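PDB 6RO8: cytochrome P450 RhF from Acinetobacter radioresistens, which probably acts as a heme-thiolate monooxygenase, this chain being the heme domain of a longer protein that also has iron-sulfur and flavin reductase regions. Local coordinates for residues 273-276 with 277-281; 378-381 with 382-386. One frame throughout, in Å; residues are numbered along the deposited sequence.

Interaction 1: 273-276 with 277-281. With HEM (protoporphyrin IX containing Fe), chain B; HIS (histidine), chain C.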
loop_
_atom_site.group_PDB
_atom_site.type_symbol
_atom_site.label_atom_id
_atom_site.label_comp_id
_atom_site.label_asym_id
_atom_site.label_seq_id
_atom_site.Cartn_x
_atom_site.Cartn_y
_atom_site.Cartn_z
ATOM N N GLU A 273 0.006 5.198 -4.765
ATOM C CA GLU A 273 1.187 4.345 -4.880
ATOM C C GLU A 273 0.846 2.864 -4.728
ATOM O O GLU A 273 1.361 2.027 -5.483
ATOM C CB GLU A 273 2.257 4.746 -3.867
ATOM C CG GLU A 273 3.585 4.080 -4.201
ATOM C CD GLU A 273 4.587 4.109 -3.069
ATOM O OE1 GLU A 273 5.576 4.870 -3.178
ATOM O OE2 GLU A 273 4.394 3.365 -2.084
ATOM N N THR A 274 -0.002 2.508 -3.758
ATOM C CA THR A 274 -0.369 1.101 -3.618
ATOM C C THR A 274 -1.212 0.611 -4.801
ATOM O O THR A 274 -1.133 -0.569 -5.163
ATOM C CB THR A 274 -1.111 0.851 -2.295
ATOM O OG1 THR A 274 -1.962 1.958 -1.980
ATOM C CG2 THR A 274 -0.142 0.601 -1.161
ATOM N N THR A 275 -2.022 1.497 -5.404
ATOM C CA THR A 275 -2.773 1.152 -6.607
ATOM C C THR A 275 -1.851 0.884 -7.792
ATOM O O THR A 275 -2.114 -0.024 -8.593
ATOM C CB THR A 275 -3.765 2.265 -6.934
ATOM O OG1 THR A 275 -4.574 2.523 -5.784
ATOM C CG2 THR A 275 -4.676 1.873 -8.080
ATOM N N ALA A 276 -0.761 1.651 -7.925
ATOM C CA ALA A 276 0.154 1.414 -9.039
ATOM C C ALA A 276 0.933 0.124 -8.833
ATOM O O ALA A 276 1.057 -0.681 -9.759
ATOM C CB ALA A 276 1.113 2.590 -9.221
ATOM N N LEU A 277 1.477 -0.085 -7.621
ATOM C CA LEU A 277 2.182 -1.335 -7.349
ATOM C C LEU A 277 1.270 -2.535 -7.584
ATOM O O LEU A 277 1.669 -3.508 -8.241
ATOM C CB LEU A 277 2.710 -1.338 -5.920
ATOM C CG LEU A 277 3.765 -0.294 -5.568
ATOM C CD1 LEU A 277 3.940 -0.246 -4.061
ATOM C CD2 LEU A 277 5.083 -0.606 -6.261
ATOM N N ALA A 278 0.030 -2.470 -7.075
ATOM C CA ALA A 278 -0.886 -3.604 -7.176
ATOM C C ALA A 278 -1.245 -3.900 -8.631
ATOM O O ALA A 278 -1.336 -5.070 -9.026
ATOM C CB ALA A 278 -2.158 -3.344 -6.354
ATOM N N SER A 279 -1.465 -2.845 -9.435
ATOM C CA SER A 279 -1.756 -3.012 -10.862
ATOM C C SER A 279 -0.612 -3.668 -11.606
ATOM O O SER A 279 -0.844 -4.437 -12.553
ATOM C CB SER A 279 -2.087 -1.661 -11.523
ATOM O OG SER A 279 -3.070 -0.932 -10.818
ATOM N N ALA A 280 0.623 -3.323 -11.238
ATOM C CA ALA A 280 1.758 -3.985 -11.861
ATOM C C ALA A 280 1.839 -5.453 -11.430
ATOM O O ALA A 280 2.091 -6.345 -12.259
ATOM C CB ALA A 280 3.039 -3.236 -11.534
ATOM N N ASN A 281 1.594 -5.728 -10.146
ATOM C CA ASN A 281 1.592 -7.109 -9.670
ATOM C C ASN A 281 0.555 -7.945 -10.400
ATOM O O ASN A 281 0.832 -9.079 -10.818
ATOM C CB ASN A 281 1.306 -7.148 -8.175
ATOM C CG ASN A 281 2.446 -6.664 -7.372
ATOM O OD1 ASN A 281 3.573 -6.588 -7.864
ATOM N ND2 ASN A 281 2.170 -6.286 -6.124
HETATM C CHA HEM B . -5.974 2.074 5.002
HETATM C CHB HEM B . -3.974 -0.838 1.654
HETATM C CHC HEM B . -5.335 2.181 -1.925
HETATM C CHD HEM B . -6.888 5.270 1.489
HETATM C C1A HEM B . -5.296 1.023 4.424
HETATM C C2A HEM B . -4.668 -0.096 5.105
HETATM C C3A HEM B . -4.123 -0.889 4.189
HETATM C C4A HEM B . -4.366 -0.315 2.877
HETATM C CMA HEM B . -3.360 -2.195 4.497
HETATM C CAA HEM B . -4.645 -0.345 6.630
HETATM C CBA HEM B . -5.752 -1.335 6.934
HETATM C CGA HEM B . -5.880 -1.587 8.412
HETATM O O1A HEM B . -5.084 -1.017 9.198
HETATM O O2A HEM B . -6.788 -2.363 8.791
HETATM C C1B HEM B . -4.244 -0.328 0.406
HETATM C C2B HEM B . -4.013 -1.011 -0.852
HETATM C C3B HEM B . -4.376 -0.168 -1.849
HETATM C C4B HEM B . -4.856 1.069 -1.248
HETATM C CMB HEM B . -3.439 -2.450 -0.951
HETATM C CAB HEM B . -4.366 -0.382 -3.381
HETATM C CBB HEM B . -4.169 -1.548 -3.997
HETATM C C1C HEM B . -5.878 3.293 -1.319
HETATM C C2C HEM B . -6.392 4.491 -1.958
HETATM C C3C HEM B . -6.819 5.328 -0.984
HETATM C C4C HEM B . -6.591 4.690 0.281
HETATM C CMC HEM B . -6.424 4.704 -3.487
HETATM C CAC HEM B . -7.461 6.741 -1.042
HETATM C CBC HEM B . -7.664 7.396 -2.187
HETATM C C1D HEM B . -6.759 4.702 2.732
HETATM C C2D HEM B . -7.108 5.329 3.986
HETATM C C3D HEM B . -6.870 4.453 4.955
HETATM C C4D HEM B . -6.354 3.228 4.355
HETATM C CMD HEM B . -7.656 6.759 4.184
HETATM C CAD HEM B . -7.086 4.741 6.458
HETATM C CBD HEM B . -8.503 4.414 6.909
HETATM C CGD HEM B . -8.519 4.267 8.414
HETATM O O1D HEM B . -7.451 4.441 9.038
HETATM O O2D HEM B . -9.588 3.967 9.002
HETATM N NA HEM B . -5.075 0.860 3.072
HETATM N NB HEM B . -4.756 0.931 0.125
HETATM N NC HEM B . -6.017 3.461 0.048
HETATM N ND HEM B . -6.306 3.418 2.995
HETATM FE FE HEM B . -5.552 2.186 1.532
HETATM N N HIS C . 0.457 4.163 2.580
HETATM C CA HIS C . -0.352 2.952 2.499
HETATM C C HIS C . -1.097 2.873 1.170
HETATM O O HIS C . -1.923 1.969 0.982
HETATM C CB HIS C . -1.344 2.892 3.661
HETATM C CG HIS C . -1.971 4.210 3.990
HETATM N ND1 HIS C . -3.336 4.380 4.094
HETATM C CD2 HIS C . -1.421 5.423 4.236
HETATM C CE1 HIS C . -3.599 5.641 4.391
HETATM N NE2 HIS C . -2.454 6.295 4.483
HETATM O OXT HIS C . -0.887 3.698 0.279
HETATM O O HOH W 1 -3.534 3.227 1.909
#
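Leu277 folds its isobutyl group back over the carbonyl oxygen of Glu273, one helical turn earlier. Its CG lies 3.3 Å from Glu273 O. The two side chains run alongside each other, with Leu277 CD1 4.1 Å from Glu273 OE2. Leu277 N also bonds to Glu273 O.

Ser279 doubles the bond to the preceding turn, with Thr275 O as the shared acceptor of two hydrogen bonds. Its OG stands beside its own backbone N (chi1 -50°), where both atoms can reach that oxygen. Ser279 OG lies 2.6 Å and Ser279 N 3.0 Å from Thr275 O. They come from opposite faces of the carbonyl plane, and the buried hydroxyl is satisfied within the helix.

Thr274 and Ala278 face the heme. Ala278 CB packs 3.6 Å from the vinyl carbon HEM CBB. Thr274 OG1 is 3.0 Å from each carboxylate oxygen, O and OXT, of the bound histidine. Either could take its one proton. Thr274 CG2 touches the same carboxylate. Thr274 O accepts from Ala278 N and also from Ser316 OG.

Helix 273-288 starts here, just after helix 257-270 ends. By sequence, the consecutive Glu273 and Thr274 probably correspond to the acid-alcohol pair of the long distal helix of P450s. This turn, with Thr274 beside the heme, is typical of the distal oxygen-binding side of a cytochrome P450.

Interaction 2: 378-381 with 382-386; sequences AHQC and MGKNI. With HEM (protoporphyrin IX containing Fe), chain B.
Cys381 SG sits against the backbone of Gly383 and Lys384 in the cysteine-ligand loop, the P450 signature that carries the axial thiolate. A type I turn from Cys381 to Lys384 wraps round the sulfur. Gly383 N and Lys384 N each lie 3.2 Å from Cys381 SG. With SG anti to the backbone N (chi1 169°), the side chain turns its sulfur up to the heme, and Cys381 SG binds HEM FE at 2.5 Å. Gly383 is the N-cap of helix 384-401, and its CA lies 3.6 Å from HEM C3C. The backbone passes so close to the porphyrin here that a CB on Gly383 would collide with HEM C3C. This buried half is tight: sulfur, turn and porphyrin meet directly.

His379 ties the loop to the heme edge. His379 ND1 donates to the propionate oxygen HEM O1D at 2.8 Å, with O1D near the ring plane. Arg126 joins this site, bonding both Gln380 O and the heme, while Met382 packs on Arg126.

The side away from the heme is looser. There, two long, partly exposed side chains reach across the turn. Lys384 runs extended past Cys381 O and crosses the extended Gln380 at an angle. One bond joins their ends: Lys384 NZ stands 3.1 Å from Gln380 OE1, 44° out of the carbonyl plane.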
loop_
_atom_site.group_PDB
_atom_site.type_symbol
_atom_site.label_atom_id
_atom_site.label_comp_id
_atom_site.label_asym_id
_atom_site.label_seq_id
_atom_site.Cartn_x
_atom_site.Cartn_y
_atom_site.Cartn_z
ATOM N N ALA A 378 -11.349 -1.748 11.869
ATOM C CA ALA A 378 -11.535 -0.317 12.095
ATOM C C ALA A 378 -10.840 0.513 11.029
ATOM O O ALA A 378 -11.436 1.460 10.496
ATOM C CB ALA A 378 -11.033 0.064 13.491
ATOM N N HIS A 379 -9.593 0.159 10.690
ATOM C CA HIS A 379 -8.769 0.925 9.766
ATOM C C HIS A 379 -8.802 0.367 8.346
ATOM O O HIS A 379 -8.006 0.803 7.500
ATOM C CB HIS A 379 -7.323 0.981 10.260
ATOM C CG HIS A 379 -7.129 1.818 11.489
ATOM N ND1 HIS A 379 -6.837 3.165 11.440
ATOM C CD2 HIS A 379 -7.181 1.494 12.803
ATOM C CE1 HIS A 379 -6.718 3.631 12.668
ATOM N NE2 HIS A 379 -6.930 2.641 13.512
ATOM N N GLN A 380 -9.711 -0.563 8.058
ATOM C CA GLN A 380 -9.762 -1.162 6.730
ATOM C C GLN A 380 -9.811 -0.099 5.640
ATOM O O GLN A 380 -10.533 0.893 5.745
ATOM C CB GLN A 380 -10.963 -2.078 6.583
ATOM C CG GLN A 380 -10.865 -2.863 5.301
ATOM C CD GLN A 380 -12.166 -3.458 4.889
ATOM O OE1 GLN A 380 -13.115 -2.743 4.557
ATOM N NE2 GLN A 380 -12.221 -4.784 4.878
ATOM N N CYS A 381 -9.031 -0.336 4.588
ATOM C CA CYS A 381 -8.703 0.685 3.608
ATOM C C CYS A 381 -9.946 1.389 3.064
ATOM O O CYS A 381 -10.867 0.751 2.542
ATOM C CB CYS A 381 -7.935 0.033 2.468
ATOM S SG CYS A 381 -7.801 1.170 1.143
ATOM N N MET A 382 -9.965 2.717 3.170
ATOM C CA MET A 382 -11.123 3.467 2.694
ATOM C C MET A 382 -11.172 3.577 1.177
ATOM O O MET A 382 -12.254 3.807 0.624
ATOM C CB MET A 382 -11.149 4.875 3.289
ATOM C CG MET A 382 -11.696 4.907 4.691
ATOM S SD MET A 382 -11.581 6.550 5.422
ATOM C CE MET A 382 -13.092 7.335 4.851
ATOM N N GLY A 383 -10.037 3.404 0.503
ATOM C CA GLY A 383 -9.968 3.590 -0.931
ATOM C C GLY A 383 -9.892 2.270 -1.671
ATOM O O GLY A 383 -9.545 2.247 -2.865
ATOM N N LYS A 384 -10.238 1.166 -0.981
ATOM C CA LYS A 384 -10.128 -0.155 -1.601
ATOM C C LYS A 384 -10.895 -0.208 -2.926
ATOM O O LYS A 384 -10.428 -0.817 -3.898
ATOM C CB LYS A 384 -10.619 -1.259 -0.646
ATOM C CG LYS A 384 -12.087 -1.140 -0.159
ATOM C CD LYS A 384 -12.487 -2.339 0.726
ATOM C CE LYS A 384 -13.911 -2.183 1.286
ATOM N NZ LYS A 384 -14.441 -3.459 1.863
ATOM N N ASN A 385 -12.054 0.447 -3.006
ATOM C CA ASN A 385 -12.775 0.325 -4.268
ATOM C C ASN A 385 -12.201 1.216 -5.355
ATOM O O ASN A 385 -12.324 0.889 -6.532
ATOM C CB ASN A 385 -14.262 0.595 -4.085
ATOM C CG ASN A 385 -14.950 -0.531 -3.373
ATOM O OD1 ASN A 385 -14.608 -1.696 -3.543
ATOM N ND2 ASN A 385 -15.870 -0.188 -2.512
ATOM N N ILE A 386 -11.566 2.326 -5.005
ATOM C CA ILE A 386 -10.830 3.074 -6.017
ATOM C C ILE A 386 -9.695 2.215 -6.560
ATOM O O ILE A 386 -9.511 2.088 -7.778
ATOM C CB ILE A 386 -10.315 4.407 -5.444
ATOM C CG1 ILE A 386 -11.492 5.319 -5.083
ATOM C CG2 ILE A 386 -9.386 5.067 -6.441
ATOM C CD1 ILE A 386 -11.118 6.436 -4.054
HETATM C CHA HEM B . -5.974 2.074 5.002
HETATM C CHB HEM B . -3.974 -0.838 1.654
HETATM C CHC HEM B . -5.335 2.181 -1.925
HETATM C CHD HEM B . -6.888 5.270 1.489
HETATM C C1A HEM B . -5.296 1.023 4.424
HETATM C C2A HEM B . -4.668 -0.096 5.105
HETATM C C3A HEM B . -4.123 -0.889 4.189
HETATM C C4A HEM B . -4.366 -0.315 2.877
HETATM C CMA HEM B . -3.360 -2.195 4.497
HETATM C CAA HEM B . -4.645 -0.345 6.630
HETATM C CBA HEM B . -5.752 -1.335 6.934
HETATM C CGA HEM B . -5.880 -1.587 8.412
HETATM O O1A HEM B . -5.084 -1.017 9.198
HETATM O O2A HEM B . -6.788 -2.363 8.791
HETATM C C1B HEM B . -4.244 -0.328 0.406
HETATM C C2B HEM B . -4.013 -1.011 -0.852
HETATM C C3B HEM B . -4.376 -0.168 -1.849
HETATM C C4B HEM B . -4.856 1.069 -1.248
HETATM C CMB HEM B . -3.439 -2.450 -0.951
HETATM C CAB HEM B . -4.366 -0.382 -3.381
HETATM C CBB HEM B . -4.169 -1.548 -3.997
HETATM C C1C HEM B . -5.878 3.293 -1.319
HETATM C C2C HEM B . -6.392 4.491 -1.958
HETATM C C3C HEM B . -6.819 5.328 -0.984
HETATM C C4C HEM B . -6.591 4.690 0.281
HETATM C CMC HEM B . -6.424 4.704 -3.487
HETATM C CAC HEM B . -7.461 6.741 -1.042
HETATM C CBC HEM B . -7.664 7.396 -2.187
HETATM C C1D HEM B . -6.759 4.702 2.732
HETATM C C2D HEM B . -7.108 5.329 3.986
HETATM C C3D HEM B . -6.870 4.453 4.955
HETATM C C4D HEM B . -6.354 3.228 4.355
HETATM C CMD HEM B . -7.656 6.759 4.184
HETATM C CAD HEM B . -7.086 4.741 6.458
HETATM C CBD HEM B . -8.503 4.414 6.909
HETATM C CGD HEM B . -8.519 4.267 8.414
HETATM O O1D HEM B . -7.451 4.441 9.038
HETATM O O2D HEM B . -9.588 3.967 9.002
HETATM N NA HEM B . -5.075 0.860 3.072
HETATM N NB HEM B . -4.756 0.931 0.125
HETATM N NC HEM B . -6.017 3.461 0.048
HETATM N ND HEM B . -6.306 3.418 2.995
HETATM FE FE HEM B . -5.552 2.186 1.532
HETATM O O HOH W 1 -3.534 3.227 1.909
#

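How the interactions relate
Both interactions border one heme. Interaction 2 lies on its proximal face; interaction 1 brings Thr274 to the distal face and Thr275 and Ala278 to the vinyl edge. Interaction 1 comes first along the chain, at the start of helix 273-288. Interaction 2 follows, in the loop leading into helix 384-401. Their centres are 15 Å apart and their nearest atoms about 5 Å, without touching. Cys381 holds the iron from the proximal side. Water 1 binds it on the distal side, where the bound histidine lies, with Thr274 beyond its carboxylate. Beyond the vinyl edge the two helices touch, with Thr275 on Glu390 and Ala278 on Met391. Together they supply parts of the two sides of the heme site.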